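Local coordinates for protein CDP-4-keto-6-deoxy-D-glucose-3-dehydrase (Yersinia pseudotuberculosis, PDB 3BB8) that probably catalyses, with pyridoxal 5'-phosphate as cofactor, the C-3 dehydration step on CDP-4-keto-6-deoxy-D-glucose during lipopolysaccharide sugar biosynthesis, at residues N64-E68 / Y79-T83; D140-Y144 / E332-T337; T167-L171 / S340-G346; E368-G372 / Y424-K428. The protein carries 1 engineered substitution. All coordinates share one frame. Residue numbers count along the deposited sequence, not the author numbering.

Interaction 1: residues N64-E68 / Y79-T83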
loop_
_atom_site.group_PDB
_atom_site.type_symbol
_atom_site.label_atom_id
_atom_site.label_comp_id
_atom_site.label_asym_id
_atom_site.label_seq_id
_atom_site.Cartn_x
_atom_site.Cartn_y
_atom_site.Cartn_z
ATOM N N ASN A 64 9.886 -9.528 9.284
ATOM C CA ASN A 64 9.946 -9.238 7.860
ATOM C C ASN A 64 11.251 -9.740 7.269
ATOM O O ASN A 64 11.279 -10.195 6.124
ATOM C CB ASN A 64 9.806 -7.741 7.584
ATOM C CG ASN A 64 9.704 -7.433 6.091
ATOM O OD1 ASN A 64 8.707 -7.766 5.447
ATOM N ND2 ASN A 64 10.745 -6.810 5.533
ATOM N N ASP A 65 12.334 -9.655 8.043
ATOM C CA ASP A 65 13.639 -10.127 7.571
ATOM C C ASP A 65 13.584 -11.633 7.390
ATOM O O ASP A 65 14.032 -12.165 6.374
ATOM C CB ASP A 65 14.757 -9.802 8.570
ATOM C CG ASP A 65 15.037 -8.320 8.677
ATOM O OD1 ASP A 65 14.963 -7.621 7.640
ATOM O OD2 ASP A 65 15.348 -7.856 9.797
ATOM N N ALA A 66 13.039 -12.314 8.391
ATOM C CA ALA A 66 12.909 -13.768 8.355
ATOM C C ALA A 66 12.038 -14.209 7.173
ATOM O O ALA A 66 12.381 -15.148 6.450
ATOM C CB ALA A 66 12.309 -14.272 9.671
ATOM N N PHE A 67 10.918 -13.517 6.976
ATOM C CA PHE A 67 10.010 -13.849 5.886
ATOM C C PHE A 67 10.649 -13.685 4.520
ATOM O O PHE A 67 10.596 -14.597 3.698
ATOM C CB PHE A 67 8.731 -13.000 5.951
ATOM C CG PHE A 67 7.761 -13.293 4.833
ATOM C CD1 PHE A 67 7.854 -12.619 3.615
ATOM C CD2 PHE A 67 6.822 -14.316 4.960
ATOM C CE1 PHE A 67 7.034 -12.960 2.538
ATOM C CE2 PHE A 67 5.997 -14.665 3.887
ATOM C CZ PHE A 67 6.106 -13.985 2.673
ATOM N N GLU A 68 11.261 -12.530 4.274
ATOM C CA GLU A 68 11.873 -12.289 2.972
ATOM C C GLU A 68 12.962 -13.305 2.702
ATOM O O GLU A 68 13.197 -13.698 1.551
ATOM C CB GLU A 68 12.443 -10.870 2.886
ATOM C CG GLU A 68 11.390 -9.775 3.033
ATOM C CD GLU A 68 11.971 -8.372 2.908
ATOM O OE1 GLU A 68 13.088 -8.135 3.424
ATOM O OE2 GLU A 68 11.303 -7.504 2.309
ATOM N N TYR A 79 16.839 -11.930 -3.955
ATOM C CA TYR A 79 16.134 -10.728 -3.529
ATOM C C TYR A 79 14.614 -10.811 -3.473
ATOM O O TYR A 79 13.944 -11.092 -4.469
ATOM C CB TYR A 79 16.555 -9.575 -4.425
ATOM C CG TYR A 79 18.052 -9.485 -4.554
ATOM C CD1 TYR A 79 18.851 -9.257 -3.431
ATOM C CD2 TYR A 79 18.679 -9.665 -5.787
ATOM C CE1 TYR A 79 20.241 -9.214 -3.529
ATOM C CE2 TYR A 79 20.072 -9.623 -5.899
ATOM C CZ TYR A 79 20.846 -9.398 -4.764
ATOM O OH TYR A 79 22.221 -9.364 -4.860
ATOM N N VAL A 80 14.081 -10.550 -2.286
ATOM C CA VAL A 80 12.648 -10.571 -2.047
ATOM C C VAL A 80 12.274 -9.338 -1.232
ATOM O O VAL A 80 12.819 -9.106 -0.161
ATOM C CB VAL A 80 12.230 -11.838 -1.263
ATOM C CG1 VAL A 80 10.774 -11.722 -0.805
ATOM C CG2 VAL A 80 12.422 -13.080 -2.138
ATOM N N LEU A 81 11.341 -8.548 -1.754
ATOM C CA LEU A 81 10.885 -7.340 -1.076
ATOM C C LEU A 81 9.390 -7.442 -0.781
ATOM O O LEU A 81 8.599 -7.714 -1.687
ATOM C CB LEU A 81 11.127 -6.120 -1.965
ATOM C CG LEU A 81 12.561 -5.678 -2.238
ATOM C CD1 LEU A 81 12.560 -4.580 -3.294
ATOM C CD2 LEU A 81 13.194 -5.183 -0.938
ATOM N N THR A 82 8.998 -7.221 0.471
ATOM C CA THR A 82 7.589 -7.273 0.789
ATOM C C THR A 82 6.928 -5.940 0.476
ATOM O O THR A 82 7.584 -4.893 0.457
ATOM C CB THR A 82 7.331 -7.619 2.267
ATOM O OG1 THR A 82 8.007 -6.679 3.115
ATOM C CG2 THR A 82 7.806 -9.040 2.565
ATOM N N THR A 83 5.625 -5.987 0.218
ATOM C CA THR A 83 4.860 -4.783 -0.085
ATOM C C THR A 83 3.410 -4.965 0.386
ATOM O O THR A 83 3.061 -6.029 0.889
ATOM C CB THR A 83 4.950 -4.451 -1.590
ATOM O OG1 THR A 83 4.255 -3.229 -1.848
ATOM C CG2 THR A 83 4.381 -5.572 -2.427
#

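Interaction 2: residues D140-Y144 / E332-T337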
loop_
_atom_site.group_PDB
_atom_site.type_symbol
_atom_site.label_atom_id
_atom_site.label_comp_id
_atom_site.label_asym_id
_atom_site.label_seq_id
_atom_site.Cartn_x
_atom_site.Cartn_y
_atom_site.Cartn_z
ATOM N N ASP A 140 -5.786 -19.224 -24.303
ATOM C CA ASP A 140 -6.199 -20.556 -24.730
ATOM C C ASP A 140 -7.025 -21.250 -23.653
ATOM O O ASP A 140 -6.749 -21.115 -22.461
ATOM C CB ASP A 140 -4.978 -21.406 -25.086
ATOM C CG ASP A 140 -5.308 -22.881 -25.199
ATOM O OD1 ASP A 140 -5.299 -23.575 -24.162
ATOM O OD2 ASP A 140 -5.578 -23.346 -26.327
ATOM N N ILE A 141 -8.040 -21.994 -24.081
ATOM C CA ILE A 141 -8.687 -22.976 -23.218
ATOM C C ILE A 141 -8.222 -24.390 -23.549
ATOM O O ILE A 141 -7.971 -24.717 -24.709
ATOM C CB ILE A 141 -10.221 -22.909 -23.339
ATOM C CG1 ILE A 141 -10.711 -21.475 -23.126
ATOM C CG2 ILE A 141 -10.875 -23.853 -22.342
ATOM C CD1 ILE A 141 -12.092 -21.213 -23.684
ATOM N N PRO A 142 -8.109 -25.225 -22.520
ATOM C CA PRO A 142 -8.617 -24.881 -21.189
ATOM C C PRO A 142 -7.485 -24.699 -20.181
ATOM O O PRO A 142 -7.670 -24.963 -18.993
ATOM C CB PRO A 142 -9.462 -26.099 -20.816
ATOM C CG PRO A 142 -8.841 -27.224 -21.565
ATOM C CD PRO A 142 -8.357 -26.637 -22.860
ATOM N N THR A 143 -6.328 -24.252 -20.658
ATOM C CA THR A 143 -5.256 -23.809 -19.774
ATOM C C THR A 143 -5.527 -22.407 -19.238
ATOM O O THR A 143 -5.079 -22.052 -18.148
ATOM C CB THR A 143 -3.893 -23.820 -20.492
ATOM O OG1 THR A 143 -3.826 -22.723 -21.413
ATOM C CG2 THR A 143 -3.700 -25.124 -21.248
ATOM N N TYR A 144 -6.262 -21.615 -20.011
ATOM C CA TYR A 144 -6.618 -20.262 -19.604
ATOM C C TYR A 144 -5.434 -19.300 -19.491
ATOM O O TYR A 144 -5.476 -18.332 -18.741
ATOM C CB TYR A 144 -7.421 -20.299 -18.301
ATOM C CG TYR A 144 -8.635 -21.191 -18.405
ATOM C CD1 TYR A 144 -8.603 -22.503 -17.930
ATOM C CD2 TYR A 144 -9.795 -20.751 -19.044
ATOM C CE1 TYR A 144 -9.688 -23.355 -18.088
ATOM C CE2 TYR A 144 -10.883 -21.597 -19.212
ATOM C CZ TYR A 144 -10.822 -22.903 -18.731
ATOM O OH TYR A 144 -11.892 -23.759 -18.907
ATOM N N GLU A 332 -16.071 -28.360 -20.010
ATOM C CA GLU A 332 -14.690 -28.619 -20.381
ATOM C C GLU A 332 -13.827 -28.534 -19.127
ATOM O O GLU A 332 -13.818 -27.510 -18.434
ATOM C CB GLU A 332 -14.241 -27.601 -21.424
ATOM C CG GLU A 332 -14.717 -27.944 -22.823
ATOM C CD GLU A 332 -14.807 -26.735 -23.722
ATOM O OE1 GLU A 332 -13.872 -25.912 -23.707
ATOM O OE2 GLU A 332 -15.812 -26.609 -24.452
ATOM N N LEU A 333 -13.114 -29.614 -18.827
ATOM C CA LEU A 333 -12.278 -29.651 -17.633
ATOM C C LEU A 333 -10.902 -29.031 -17.856
ATOM O O LEU A 333 -10.361 -29.082 -18.958
ATOM C CB LEU A 333 -12.147 -31.092 -17.134
ATOM C CG LEU A 333 -13.471 -31.687 -16.656
ATOM C CD1 LEU A 333 -13.290 -33.164 -16.330
ATOM C CD2 LEU A 333 -13.967 -30.928 -15.442
ATOM N N PRO A 334 -10.320 -28.437 -16.798
ATOM C CA PRO A 334 -9.005 -27.788 -16.850
ATOM C C PRO A 334 -7.826 -28.682 -17.221
ATOM O O PRO A 334 -7.806 -29.876 -16.921
ATOM C CB PRO A 334 -8.868 -27.183 -15.456
ATOM C CG PRO A 334 -9.631 -28.133 -14.602
ATOM C CD PRO A 334 -10.863 -28.408 -15.428
ATOM N N GLU A 335 -6.838 -28.086 -17.878
ATOM C CA GLU A 335 -5.653 -28.820 -18.293
ATOM C C GLU A 335 -4.360 -28.043 -18.042
ATOM O O GLU A 335 -4.175 -26.927 -18.543
ATOM C CB GLU A 335 -5.762 -29.189 -19.775
ATOM C CG GLU A 335 -6.633 -30.402 -20.048
ATOM C CD GLU A 335 -7.004 -30.541 -21.515
ATOM O OE1 GLU A 335 -6.199 -30.132 -22.383
ATOM O OE2 GLU A 335 -8.100 -31.071 -21.801
ATOM N N ALA A 336 -3.470 -28.640 -17.255
ATOM C CA ALA A 336 -2.192 -28.021 -16.949
ATOM C C ALA A 336 -1.448 -27.780 -18.250
ATOM O O ALA A 336 -1.577 -28.552 -19.196
ATOM C CB ALA A 336 -1.376 -28.930 -16.047
ATOM N N THR A 337 -0.678 -26.700 -18.301
ATOM C CA THR A 337 0.094 -26.371 -19.492
ATOM C C THR A 337 1.195 -27.413 -19.678
ATOM O O THR A 337 1.771 -27.905 -18.706
ATOM C CB THR A 337 0.706 -24.955 -19.372
ATOM O OG1 THR A 337 -0.345 -23.984 -19.425
ATOM C CG2 THR A 337 1.683 -24.680 -20.508
#

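Interaction 3: residues T167-L171 / S340-G346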
loop_
_atom_site.group_PDB
_atom_site.type_symbol
_atom_site.label_atom_id
_atom_site.label_comp_id
_atom_site.label_asym_id
_atom_site.label_seq_id
_atom_site.Cartn_x
_atom_site.Cartn_y
_atom_site.Cartn_z
ATOM N N THR A 167 -2.079 -17.568 -14.847
ATOM C CA THR A 167 -3.483 -17.643 -14.454
ATOM C C THR A 167 -3.922 -18.865 -13.676
ATOM O O THR A 167 -3.754 -19.989 -14.123
ATOM C CB THR A 167 -4.374 -17.475 -15.692
ATOM O OG1 THR A 167 -4.001 -16.266 -16.360
ATOM C CG2 THR A 167 -5.846 -17.400 -15.302
ATOM N N LEU A 168 -4.495 -18.610 -12.505
ATOM C CA LEU A 168 -4.995 -19.634 -11.601
ATOM C C LEU A 168 -4.009 -20.727 -11.190
ATOM O O LEU A 168 -4.416 -21.824 -10.805
ATOM C CB LEU A 168 -6.259 -20.271 -12.187
ATOM C CG LEU A 168 -7.471 -19.335 -12.287
ATOM C CD1 LEU A 168 -8.621 -20.053 -13.007
ATOM C CD2 LEU A 168 -7.894 -18.905 -10.888
ATOM N N GLY A 169 -2.717 -20.423 -11.245
ATOM C CA GLY A 169 -1.728 -21.412 -10.857
ATOM C C GLY A 169 -1.153 -22.120 -12.069
ATOM O O GLY A 169 -0.008 -22.580 -12.046
ATOM N N ASN A 170 -1.945 -22.208 -13.134
ATOM C CA ASN A 170 -1.471 -22.862 -14.342
ATOM C C ASN A 170 -0.443 -21.930 -14.975
ATOM O O ASN A 170 -0.579 -20.711 -14.918
ATOM C CB ASN A 170 -2.643 -23.150 -15.289
ATOM C CG ASN A 170 -2.272 -24.127 -16.396
ATOM O OD1 ASN A 170 -1.419 -25.002 -16.209
ATOM N ND2 ASN A 170 -2.920 -23.993 -17.550
ATOM N N LEU A 171 0.585 -22.517 -15.579
ATOM C CA LEU A 171 1.673 -21.742 -16.165
ATOM C C LEU A 171 1.425 -21.478 -17.646
ATOM O O LEU A 171 1.020 -22.373 -18.388
ATOM C CB LEU A 171 3.008 -22.465 -15.977
ATOM C CG LEU A 171 3.409 -22.784 -14.535
ATOM C CD1 LEU A 171 2.871 -24.145 -14.117
ATOM C CD2 LEU A 171 4.919 -22.726 -14.371
ATOM N N SER A 340 4.547 -28.627 -17.228
ATOM C CA SER A 340 4.433 -27.761 -16.063
ATOM C C SER A 340 3.757 -28.510 -14.930
ATOM O O SER A 340 2.992 -29.440 -15.165
ATOM C CB SER A 340 3.622 -26.507 -16.403
ATOM O OG SER A 340 2.234 -26.778 -16.408
ATOM N N ASP A 341 4.048 -28.107 -13.701
ATOM C CA ASP A 341 3.448 -28.734 -12.533
ATOM C C ASP A 341 2.731 -27.610 -11.776
ATOM O O ASP A 341 3.206 -27.116 -10.755
ATOM C CB ASP A 341 4.539 -29.384 -11.670
ATOM C CG ASP A 341 3.976 -30.274 -10.570
ATOM O OD1 ASP A 341 2.740 -30.477 -10.523
ATOM O OD2 ASP A 341 4.776 -30.777 -9.750
ATOM N N PRO A 342 1.574 -27.211 -12.296
ATOM C CA PRO A 342 0.848 -26.055 -11.761
ATOM C C PRO A 342 0.416 -26.276 -10.315
ATOM O O PRO A 342 -0.244 -27.272 -10.015
ATOM C CB PRO A 342 -0.379 -25.968 -12.669
ATOM C CG PRO A 342 -0.598 -27.365 -13.131
ATOM C CD PRO A 342 0.770 -27.971 -13.267
ATOM N N SER A 343 0.786 -25.354 -9.434
ATOM C CA SER A 343 0.186 -25.276 -8.108
ATOM C C SER A 343 -1.171 -24.583 -8.157
ATOM O O SER A 343 -1.273 -23.377 -7.931
ATOM C CB SER A 343 1.116 -24.540 -7.141
ATOM O OG SER A 343 0.550 -24.469 -5.844
ATOM N N TRP A 344 -2.213 -25.353 -8.454
ATOM C CA TRP A 344 -3.543 -24.796 -8.665
ATOM C C TRP A 344 -4.053 -23.862 -7.581
ATOM O O TRP A 344 -3.967 -24.153 -6.385
ATOM C CB TRP A 344 -4.567 -25.916 -8.914
ATOM C CG TRP A 344 -4.247 -26.717 -10.139
ATOM C CD1 TRP A 344 -3.590 -27.913 -10.188
ATOM C CD2 TRP A 344 -4.469 -26.326 -11.499
ATOM N NE1 TRP A 344 -3.384 -28.290 -11.497
ATOM C CE2 TRP A 344 -3.912 -27.333 -12.321
ATOM C CE3 TRP A 344 -5.081 -25.222 -12.103
ATOM C CZ2 TRP A 344 -3.947 -27.266 -13.722
ATOM C CZ3 TRP A 344 -5.116 -25.155 -13.500
ATOM C CH2 TRP A 344 -4.550 -26.173 -14.292
ATOM N N PHE A 345 -4.573 -22.724 -8.040
ATOM C CA PHE A 345 -5.137 -21.687 -7.183
ATOM C C PHE A 345 -6.621 -21.983 -7.046
ATOM O O PHE A 345 -7.210 -21.844 -5.969
ATOM C CB PHE A 345 -4.923 -20.311 -7.833
ATOM C CG PHE A 345 -5.603 -19.175 -7.114
ATOM C CD1 PHE A 345 -6.895 -18.792 -7.450
ATOM C CD2 PHE A 345 -4.945 -18.480 -6.103
ATOM C CE1 PHE A 345 -7.523 -17.733 -6.793
ATOM C CE2 PHE A 345 -5.566 -17.422 -5.440
ATOM C CZ PHE A 345 -6.857 -17.048 -5.788
ATOM N N GLY A 346 -7.209 -22.392 -8.165
ATOM C CA GLY A 346 -8.620 -22.731 -8.209
ATOM C C GLY A 346 -8.843 -23.733 -9.323
ATOM O O GLY A 346 -7.902 -24.078 -10.041
#

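Interaction 4: residues E368-G372 / Y424-K428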
loop_
_atom_site.group_PDB
_atom_site.type_symbol
_atom_site.label_atom_id
_atom_site.label_comp_id
_atom_site.label_asym_id
_atom_site.label_seq_id
_atom_site.Cartn_x
_atom_site.Cartn_y
_atom_site.Cartn_z
ATOM N N GLU A 368 -27.034 -22.153 -4.394
ATOM C CA GLU A 368 -28.053 -22.671 -3.491
ATOM C C GLU A 368 -27.534 -23.913 -2.776
ATOM O O GLU A 368 -27.820 -24.127 -1.598
ATOM C CB GLU A 368 -29.326 -22.998 -4.275
ATOM C CG GLU A 368 -29.811 -21.832 -5.140
ATOM C CD GLU A 368 -31.101 -22.132 -5.894
ATOM O OE1 GLU A 368 -31.180 -23.191 -6.561
ATOM O OE2 GLU A 368 -32.032 -21.297 -5.828
ATOM N N ALA A 369 -26.756 -24.715 -3.493
ATOM C CA ALA A 369 -26.180 -25.942 -2.952
ATOM C C ALA A 369 -24.990 -25.692 -2.024
ATOM O O ALA A 369 -24.386 -26.641 -1.522
ATOM C CB ALA A 369 -25.701 -26.833 -4.099
ATOM N N LYS A 370 -24.649 -24.421 -1.816
ATOM C CA LYS A 370 -23.529 -24.025 -0.953
ATOM C C LYS A 370 -22.158 -24.220 -1.597
ATOM O O LYS A 370 -21.145 -24.273 -0.908
ATOM C CB LYS A 370 -23.577 -24.810 0.362
ATOM C CG LYS A 370 -24.861 -24.676 1.157
ATOM C CD LYS A 370 -24.915 -23.377 1.922
ATOM C CE LYS A 370 -26.051 -23.407 2.935
ATOM N NZ LYS A 370 -26.138 -22.153 3.741
ATOM N N VAL A 371 -22.133 -24.350 -2.917
ATOM C CA VAL A 371 -20.881 -24.523 -3.641
ATOM C C VAL A 371 -20.501 -23.182 -4.241
ATOM O O VAL A 371 -21.121 -22.728 -5.211
ATOM C CB VAL A 371 -21.029 -25.541 -4.781
ATOM C CG1 VAL A 371 -19.743 -25.585 -5.613
ATOM C CG2 VAL A 371 -21.345 -26.906 -4.209
ATOM N N GLY A 372 -19.485 -22.547 -3.663
ATOM C CA GLY A 372 -19.059 -21.251 -4.151
ATOM C C GLY A 372 -18.406 -21.292 -5.516
ATOM O O GLY A 372 -17.704 -22.247 -5.854
ATOM N N TYR A 424 -19.085 -33.970 -2.424
ATOM C CA TYR A 424 -20.377 -33.306 -2.361
ATOM C C TYR A 424 -20.568 -32.407 -3.578
ATOM O O TYR A 424 -21.649 -32.370 -4.166
ATOM C CB TYR A 424 -20.495 -32.464 -1.092
ATOM C CG TYR A 424 -21.725 -31.585 -1.088
ATOM C CD1 TYR A 424 -22.995 -32.127 -0.895
ATOM C CD2 TYR A 424 -21.626 -30.217 -1.337
ATOM C CE1 TYR A 424 -24.137 -31.328 -0.950
ATOM C CE2 TYR A 424 -22.759 -29.410 -1.394
ATOM C CZ TYR A 424 -24.009 -29.973 -1.200
ATOM O OH TYR A 424 -25.128 -29.182 -1.252
ATOM N N VAL A 425 -19.518 -31.675 -3.941
ATOM C CA VAL A 425 -19.578 -30.789 -5.091
ATOM C C VAL A 425 -19.871 -31.606 -6.343
ATOM O O VAL A 425 -20.747 -31.251 -7.135
ATOM C CB VAL A 425 -18.245 -30.017 -5.276
ATOM C CG1 VAL A 425 -18.173 -29.388 -6.659
ATOM C CG2 VAL A 425 -18.130 -28.944 -4.210
ATOM N N VAL A 426 -19.132 -32.695 -6.515
ATOM C CA VAL A 426 -19.306 -33.567 -7.668
ATOM C C VAL A 426 -20.740 -34.092 -7.794
ATOM O O VAL A 426 -21.274 -34.181 -8.897
ATOM C CB VAL A 426 -18.327 -34.773 -7.610
ATOM C CG1 VAL A 426 -18.744 -35.844 -8.604
ATOM C CG2 VAL A 426 -16.922 -34.312 -7.940
ATOM N N SER A 427 -21.363 -34.436 -6.672
ATOM C CA SER A 427 -22.723 -34.955 -6.716
ATOM C C SER A 427 -23.674 -33.862 -7.193
ATOM O O SER A 427 -24.689 -34.142 -7.840
ATOM C CB SER A 427 -23.155 -35.475 -5.336
ATOM O OG SER A 427 -23.495 -34.420 -4.452
ATOM N N LYS A 428 -23.342 -32.614 -6.879
ATOM C CA LYS A 428 -24.178 -31.499 -7.296
ATOM C C LYS A 428 -24.058 -31.253 -8.796
ATOM O O LYS A 428 -25.035 -30.888 -9.447
ATOM C CB LYS A 428 -23.829 -30.244 -6.501
ATOM C CG LYS A 428 -24.417 -30.256 -5.100
ATOM C CD LYS A 428 -25.922 -30.397 -5.181
ATOM C CE LYS A 428 -26.578 -30.443 -3.816
ATOM N NZ LYS A 428 -28.065 -30.591 -3.948
#

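Interaction 1: residues N64-E68 / Y79-T83
A helix packs here against one side of a strand: the first half of helix 62-75 lies over strand 79-83, an end strand of the large mixed sheet of this aspartate aminotransferase fold. The two short axes approach to 8.6 Å at 129°, and the rest of helix 62-75 and a short loop connect them. Glu68 and Thr82 carry most of the contact. The Glu68 side chain reaches to the strand backbone so that OE2 accepts the backbone N of Thr82 at 3.0 Å; the same carboxylate passes Val80 O, its CD 3.3 Å away, without bonding to it. One turn earlier, Asn64 OD1 accepts a hydrogen bond from Thr82 OG1 (2.7 Å, though the exact place of this hydroxyl is less certain). Apolar contact fills in around these polar bonds, with Phe67 CD1 3.7 Å from Thr82 CG2 and Glu68 CB 4.1 Å from Val80 CG1. The alternation of the strand sets which side chains face the helix: Val80 and Thr82 direct CB toward it, Leu81 and Thr83 away from it. On that other side Leu81 meets helix 235-245 and Thr83 helix 86-96, whereas Asn64 and Phe67 also touch helix 293-323. Antiparallel backbone bonds from Tyr79, Leu81 and Thr83 join the strand to strand 228-232.

Interaction 2: residues D140-Y144 / E332-T337
Two irregular backbones run side by side, with CA atoms 5.2 Å apart at both Pro142-Pro334 and Thr143-Glu335. A cis peptide bond precedes Pro142, in the tight connection between strands 133-140 and 145-146, and Tyr144 follows with positive phi. A weak hydrogen bond runs from Glu335 N to Pro142 O (3.4 Å; the place of this oxygen is less certain), beside a CA-H...O contact from Thr143 CA to Glu335 O (3.5 Å). The Pro142 ring leans on the opposing segment, its CG 3.5 Å from Leu333 O and 3.8 Å from Glu335 CD. Thr143 CG2 approaches Glu335 O at 3.3 Å, while Thr143 OG1 bonds back to Asp140 OD1 (3.2 Å). Ile141 CG2 lies 3.9 Å from Glu332 OE1; Glu332 OE2 makes salt bridges to Arg403 and Lys352. The contact thus joins a connection of the large PLP-binding sheet to the segment following strand 331-332 of a small sheet; Tyr144 packs on strand 347-351 and helix 399-407, Leu333 and Pro334 on helix 293-323.

Interaction 3: residues T167-L171 / S340-G346
One hydrogen bond links the two segments, which run in nearly opposite directions (175°): Phe345 N donates to Leu168 O at 2.9 Å. Beside it, Gly169 CA makes a CA-H...O contact with Ser343 O (3.6 Å). Apolar packing flanks this junction: Leu168 CD2 meets Phe345 CD1 at 3.6 Å, and Leu171 CD1 lies 3.4 Å from Ser340 CB and 4.0 Å from Pro342 CB. Asn170 CB rests 3.7 Å from Trp344 CZ3, while its OD1 and ND2 bond outside the two segments, to Thr337 N and Thr143 O. Ser198 OG serves both segments, bonding Gly169 O and Ser343 N. Positive phi at Leu168 and Gly169 folds the loop after strand 159-165 close in; a CB on Gly169 would clash with Ser343, Trp344 and Phe345, so glycine is required. Phe345 also contacts Asp194, which binds pyridoxal 5'-phosphate, and lies about 5 Å from the bound cofactor (nearest side-chain atoms). The chemistry implies a buried junction with paired polar groups and apolar side chains filling the ends.

Interaction 4: residues E368-G372 / Y424-K428
Val371, Ala369 and Tyr424 build this contact between the end of helix 359-368 and one flank of helix 419-432, helix packing in the C-terminal part of the aspartate aminotransferase fold, away from the cofactor site. Val371 gives up the largest area, directing its CB toward the helix so that CG2 sits 3.8 Å from Val425 CG2 and 4.0 Å from Tyr424 CE2. Ala369 CB fits against Lys428 CE at 3.7 Å, and the Ala369 carbonyl receives the single hydrogen bond between the segments, Tyr424 OH to Ala369 O at 2.7 Å, with the oxygen near the plane of the ring at its edge. Tyr424 thus combines an apolar ring with a polar tip. The helix terminus is a Schellman motif: Lys370 adopts positive phi, and the chain turns so that Ala369 and Val371 both face helix 419-432 while the Lys370 side chain leads away. Lys428 pairs its NZ with Glu431 of its own helix. Backbone bonds from Lys370 and Gly372 to Val34 bring the N-terminal region alongside, where Val34 also touches Val425. On another face of the same helix, Val426 packs on helix 293-323, so helix 419-432 lies between that long helix and the end of helix 359-368.

In the fold
Interaction 1 comes first along the chain and closes a short, mostly helical loop, joining helix 62-75 to strand 79-83 on the large sheet. Interactions 2 and 3 span far longer stretches, 188 and 169 residues, and cross, because 140-144, 167-171, 332-337 and 340-346 alternate in sequence; two loops of the large sheet thus share the 332-346 region as partner. They also touch: Thr337 N lies 2.8 Å from Asn170 OD1, a probable hydrogen bond. Interaction 4 follows in series and closes a 52-residue loop between helices 359-368 and 419-432, about 9 Å at nearest atoms from both 2 and 3. Interactions 2 and 4 lie across the chain's centre from interaction 1.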